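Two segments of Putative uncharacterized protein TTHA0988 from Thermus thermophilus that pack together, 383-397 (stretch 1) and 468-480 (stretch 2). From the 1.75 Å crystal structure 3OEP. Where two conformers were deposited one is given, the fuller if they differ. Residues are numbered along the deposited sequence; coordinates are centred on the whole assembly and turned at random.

Stretch 1 383-397: QRPLPEAFRLRLLPG
Stretch 2 (468-480) KPALVDPRDLWLL

Two segments distant in sequence can be joined by backbone, charge and apolar packing together, and this pair illustrates all three. The strand that ends at Pro 396, extended throughout (phi -74 to -113° from Phe 390 to Leu 395), meets the strand ending at Val 472 at 135°, nearer antiparallel than parallel. Register is set by Leu 395 opposite Leu 471 (CA-CA 5.0 Å), a hydrogen-bonded pair: Leu 395 N to Leu 471 O, 2.7 Å, and Leu 471 N to Leu 395 O, 2.8 Å. The ladder extends through Asp 473 N to Arg 393 O and Gly 397 N to Pro 469 O, both 2.9 Å. A CB on Gly 397 would lie 2.3 Å from Lys 468 O.

Beyond the strand, the chain turns so that Asp 476 (chi1 m) faces Arg 393 (m, t, m). Its OD2 accepts from Arg 393 N and NE, and its OD1 from NH2, each at 2.9 Å; the carboxylate thus grips backbone and guanidinium together. Arg 475, held by Asp 473 (NH2 to OD1, 2.9 Å), stacks on the Arg 393 guanidinium, centres 4.2 Å apart.

Apolar packing brings Leu 392 CD2 to 3.9 Å from Leu 479 CD1. Ring faces are also covered: Leu 479 CB lies over one face of the Phe 390 ring, and, earlier in the first stretch, Arg 384 CD lies 3.3 Å from Trp 478 CZ2 (chi1 p), over the six-membered ring, with Arg 384 CZ 4.5 Å from the centroid of the five-membered ring.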

# COMPACT_ATOMS: atom_id res chain seq x y z
N GLN A 383 -3.53 -11.33 -25.57
CA GLN A 383 -3.14 -11.41 -24.17
C GLN A 383 -2.41 -12.71 -23.93
O GLN A 383 -2.77 -13.74 -24.50
CB GLN A 383 -4.36 -11.37 -23.26
CG GLN A 383 -5.21 -10.15 -23.43
CD GLN A 383 -6.05 -9.87 -22.20
OE1 GLN A 383 -6.10 -8.74 -21.72
NE2 GLN A 383 -6.68 -10.91 -21.66
N ARG A 384 -1.40 -12.66 -23.07
CA ARG A 384 -0.76 -13.87 -22.59
C ARG A 384 -1.82 -14.74 -21.89
O ARG A 384 -2.72 -14.20 -21.23
CB ARG A 384 0.38 -13.54 -21.62
CG ARG A 384 -0.04 -12.84 -20.35
CD ARG A 384 1.15 -12.32 -19.53
NE ARG A 384 1.83 -11.19 -20.14
CZ ARG A 384 2.69 -10.38 -19.52
NH1 ARG A 384 2.98 -10.56 -18.23
NH2 ARG A 384 3.25 -9.37 -20.18
N PRO A 385 -1.75 -16.07 -22.06
CA PRO A 385 -2.74 -16.88 -21.37
C PRO A 385 -2.51 -16.89 -19.86
O PRO A 385 -1.38 -16.76 -19.39
CB PRO A 385 -2.53 -18.28 -21.96
CG PRO A 385 -1.14 -18.27 -22.47
CD PRO A 385 -0.88 -16.88 -22.93
N LEU A 386 -3.60 -17.00 -19.11
CA LEU A 386 -3.54 -17.11 -17.66
C LEU A 386 -3.62 -18.58 -17.31
O LEU A 386 -4.64 -19.22 -17.60
CB LEU A 386 -4.70 -16.34 -17.03
CG LEU A 386 -4.74 -16.30 -15.50
CD1 LEU A 386 -3.55 -15.55 -14.94
CD2 LEU A 386 -6.05 -15.68 -15.04
N PRO A 387 -2.57 -19.14 -16.70
CA PRO A 387 -2.59 -20.57 -16.39
C PRO A 387 -3.52 -20.90 -15.21
O PRO A 387 -3.81 -20.02 -14.40
CB PRO A 387 -1.13 -20.88 -16.04
CG PRO A 387 -0.59 -19.61 -15.52
CD PRO A 387 -1.33 -18.50 -16.22
N GLU A 388 -3.96 -22.15 -15.15
CA GLU A 388 -4.88 -22.61 -14.09
C GLU A 388 -4.18 -22.72 -12.74
O GLU A 388 -4.80 -22.51 -11.70
CB GLU A 388 -5.51 -23.95 -14.46
N ALA A 389 -2.89 -23.06 -12.77
CA ALA A 389 -2.04 -23.06 -11.58
C ALA A 389 -0.84 -22.16 -11.84
O ALA A 389 -0.38 -22.06 -12.97
CB ALA A 389 -1.58 -24.47 -11.25
N PHE A 390 -0.34 -21.51 -10.80
CA PHE A 390 0.75 -20.54 -10.95
C PHE A 390 2.10 -21.14 -10.58
O PHE A 390 2.25 -21.73 -9.51
CB PHE A 390 0.52 -19.29 -10.09
CG PHE A 390 -0.74 -18.52 -10.43
CD1 PHE A 390 -1.40 -18.69 -11.64
CD2 PHE A 390 -1.23 -17.58 -9.53
CE1 PHE A 390 -2.56 -17.96 -11.93
CE2 PHE A 390 -2.36 -16.85 -9.81
CZ PHE A 390 -3.03 -17.04 -11.02
N ARG A 391 3.07 -20.97 -11.47
CA ARG A 391 4.45 -21.29 -11.20
C ARG A 391 5.13 -19.95 -10.91
O ARG A 391 5.21 -19.09 -11.80
CB ARG A 391 5.08 -22.00 -12.40
N LEU A 392 5.55 -19.76 -9.66
CA LEU A 392 6.13 -18.50 -9.21
C LEU A 392 7.61 -18.68 -8.89
O LEU A 392 7.96 -19.48 -8.02
CB LEU A 392 5.42 -17.99 -7.96
CG LEU A 392 3.91 -17.74 -8.09
CD1 LEU A 392 3.39 -17.19 -6.77
CD2 LEU A 392 3.61 -16.80 -9.24
N ARG A 393 8.45 -17.94 -9.59
CA ARG A 393 9.88 -17.94 -9.30
C ARG A 393 10.18 -17.16 -8.03
O ARG A 393 9.62 -16.08 -7.81
CB ARG A 393 10.65 -17.35 -10.48
CG ARG A 393 10.63 -18.26 -11.69
CD ARG A 393 11.13 -17.54 -12.91
NE ARG A 393 10.10 -16.66 -13.46
CZ ARG A 393 10.21 -15.99 -14.60
NH1 ARG A 393 11.31 -16.09 -15.34
NH2 ARG A 393 9.21 -15.22 -15.02
N LEU A 394 11.06 -17.72 -7.19
CA LEU A 394 11.42 -17.10 -5.92
C LEU A 394 12.86 -16.64 -5.93
O LEU A 394 13.74 -17.33 -6.46
CB LEU A 394 11.24 -18.07 -4.75
CG LEU A 394 9.86 -18.34 -4.18
CD1 LEU A 394 10.02 -19.28 -3.00
CD2 LEU A 394 9.15 -17.06 -3.77
N LEU A 395 13.09 -15.47 -5.34
CA LEU A 395 14.42 -14.93 -5.09
C LEU A 395 14.62 -14.91 -3.57
O LEU A 395 13.65 -14.83 -2.82
CB LEU A 395 14.51 -13.50 -5.62
CG LEU A 395 14.05 -13.28 -7.06
CD1 LEU A 395 13.89 -11.79 -7.36
CD2 LEU A 395 15.03 -13.93 -8.02
N PRO A 396 15.88 -14.96 -3.11
CA PRO A 396 16.13 -14.74 -1.69
C PRO A 396 15.63 -13.39 -1.19
O PRO A 396 15.79 -12.37 -1.88
CB PRO A 396 17.65 -14.82 -1.58
CG PRO A 396 18.05 -15.69 -2.71
CD PRO A 396 17.10 -15.38 -3.82
N GLY A 397 15.05 -13.39 0.00
CA GLY A 397 14.56 -12.18 0.65
C GLY A 397 15.52 -11.69 1.72
O GLY A 397 16.53 -12.34 2.01
N LYS A 468 10.70 -11.79 5.81
CA LYS A 468 10.52 -12.06 4.40
C LYS A 468 11.70 -12.92 3.93
O LYS A 468 12.73 -12.39 3.51
CB LYS A 468 10.44 -10.75 3.61
CG LYS A 468 9.11 -9.98 3.78
CD LYS A 468 9.11 -9.07 5.01
CE LYS A 468 7.74 -8.43 5.25
NZ LYS A 468 7.58 -7.77 6.61
N PRO A 469 11.56 -14.26 4.02
CA PRO A 469 12.69 -15.11 3.60
C PRO A 469 12.88 -15.18 2.09
O PRO A 469 13.96 -15.56 1.62
CB PRO A 469 12.33 -16.48 4.17
CG PRO A 469 10.85 -16.45 4.34
CD PRO A 469 10.52 -15.04 4.71
N ALA A 470 11.84 -14.84 1.34
CA ALA A 470 11.88 -14.90 -0.11
C ALA A 470 11.08 -13.75 -0.71
O ALA A 470 10.31 -13.08 -0.02
CB ALA A 470 11.33 -16.24 -0.59
N LEU A 471 11.30 -13.55 -2.01
CA LEU A 471 10.57 -12.59 -2.82
C LEU A 471 10.10 -13.30 -4.08
O LEU A 471 10.85 -14.05 -4.69
CB LEU A 471 11.49 -11.44 -3.27
CG LEU A 471 12.38 -10.75 -2.24
CD1 LEU A 471 13.32 -9.77 -2.94
CD2 LEU A 471 11.53 -10.05 -1.21
N VAL A 472 8.86 -13.04 -4.49
CA VAL A 472 8.42 -13.47 -5.81
C VAL A 472 9.08 -12.59 -6.87
O VAL A 472 9.09 -11.35 -6.75
CB VAL A 472 6.89 -13.41 -5.96
CG1 VAL A 472 6.47 -13.72 -7.41
CG2 VAL A 472 6.23 -14.39 -4.98
N ASP A 473 9.64 -13.23 -7.89
CA ASP A 473 10.26 -12.55 -9.02
C ASP A 473 9.28 -11.52 -9.60
O ASP A 473 8.14 -11.87 -9.87
CB ASP A 473 10.64 -13.58 -10.08
CG ASP A 473 11.56 -13.03 -11.15
OD1 ASP A 473 12.69 -13.54 -11.29
OD2 ASP A 473 11.15 -12.09 -11.87
N PRO A 474 9.73 -10.27 -9.80
CA PRO A 474 8.81 -9.24 -10.33
C PRO A 474 8.14 -9.63 -11.65
O PRO A 474 7.02 -9.18 -11.91
CB PRO A 474 9.72 -8.02 -10.52
CG PRO A 474 11.10 -8.52 -10.46
CD PRO A 474 11.08 -9.72 -9.58
N ARG A 475 8.79 -10.47 -12.45
CA ARG A 475 8.20 -10.96 -13.71
C ARG A 475 6.94 -11.81 -13.53
O ARG A 475 6.18 -11.99 -14.49
CB ARG A 475 9.24 -11.74 -14.52
CG ARG A 475 10.37 -10.88 -15.04
CD ARG A 475 11.49 -11.73 -15.65
NE ARG A 475 12.24 -12.45 -14.62
CZ ARG A 475 13.30 -13.22 -14.86
NH1 ARG A 475 13.76 -13.38 -16.10
NH2 ARG A 475 13.91 -13.83 -13.85
N ASP A 476 6.72 -12.33 -12.33
CA ASP A 476 5.57 -13.20 -12.04
C ASP A 476 4.50 -12.54 -11.18
O ASP A 476 3.49 -13.16 -10.85
CB ASP A 476 6.05 -14.49 -11.36
CG ASP A 476 6.95 -15.33 -12.25
OD1 ASP A 476 6.78 -15.29 -13.49
OD2 ASP A 476 7.84 -16.03 -11.71
N LEU A 477 4.71 -11.29 -10.78
CA LEU A 477 3.76 -10.61 -9.91
C LEU A 477 2.39 -10.41 -10.55
O LEU A 477 1.38 -10.39 -9.84
CB LEU A 477 4.33 -9.26 -9.44
CG LEU A 477 5.43 -9.39 -8.39
CD1 LEU A 477 6.04 -8.02 -8.11
CD2 LEU A 477 4.88 -10.02 -7.12
N TRP A 478 2.35 -10.25 -11.88
CA TRP A 478 1.07 -10.07 -12.58
C TRP A 478 0.11 -11.23 -12.32
O TRP A 478 -1.10 -11.04 -12.25
CB TRP A 478 1.29 -9.88 -14.10
CG TRP A 478 1.70 -11.13 -14.83
CD1 TRP A 478 2.96 -11.64 -14.92
CD2 TRP A 478 0.84 -12.03 -15.55
NE1 TRP A 478 2.94 -12.80 -15.66
CE2 TRP A 478 1.66 -13.06 -16.06
CE3 TRP A 478 -0.53 -12.07 -15.82
CZ2 TRP A 478 1.15 -14.12 -16.82
CZ3 TRP A 478 -1.04 -13.11 -16.58
CH2 TRP A 478 -0.20 -14.12 -17.07
N LEU A 479 0.66 -12.44 -12.17
CA LEU A 479 -0.17 -13.60 -11.87
C LEU A 479 -0.91 -13.42 -10.56
O LEU A 479 -2.08 -13.77 -10.45
CB LEU A 479 0.68 -14.88 -11.83
CG LEU A 479 1.29 -15.34 -13.15
CD1 LEU A 479 2.35 -16.40 -12.88
CD2 LEU A 479 0.22 -15.87 -14.09
N LEU A 480 -0.23 -12.87 -9.55
CA LEU A 480 -0.86 -12.68 -8.25
C LEU A 480 -1.92 -11.58 -8.26
O LEU A 480 -2.79 -11.55 -7.39
CB LEU A 480 0.20 -12.43 -7.18
CG LEU A 480 1.14 -13.62 -6.99
CD1 LEU A 480 2.16 -13.32 -5.91
CD2 LEU A 480 0.35 -14.90 -6.66
O HOH W 1 6.62 -18.15 -13.90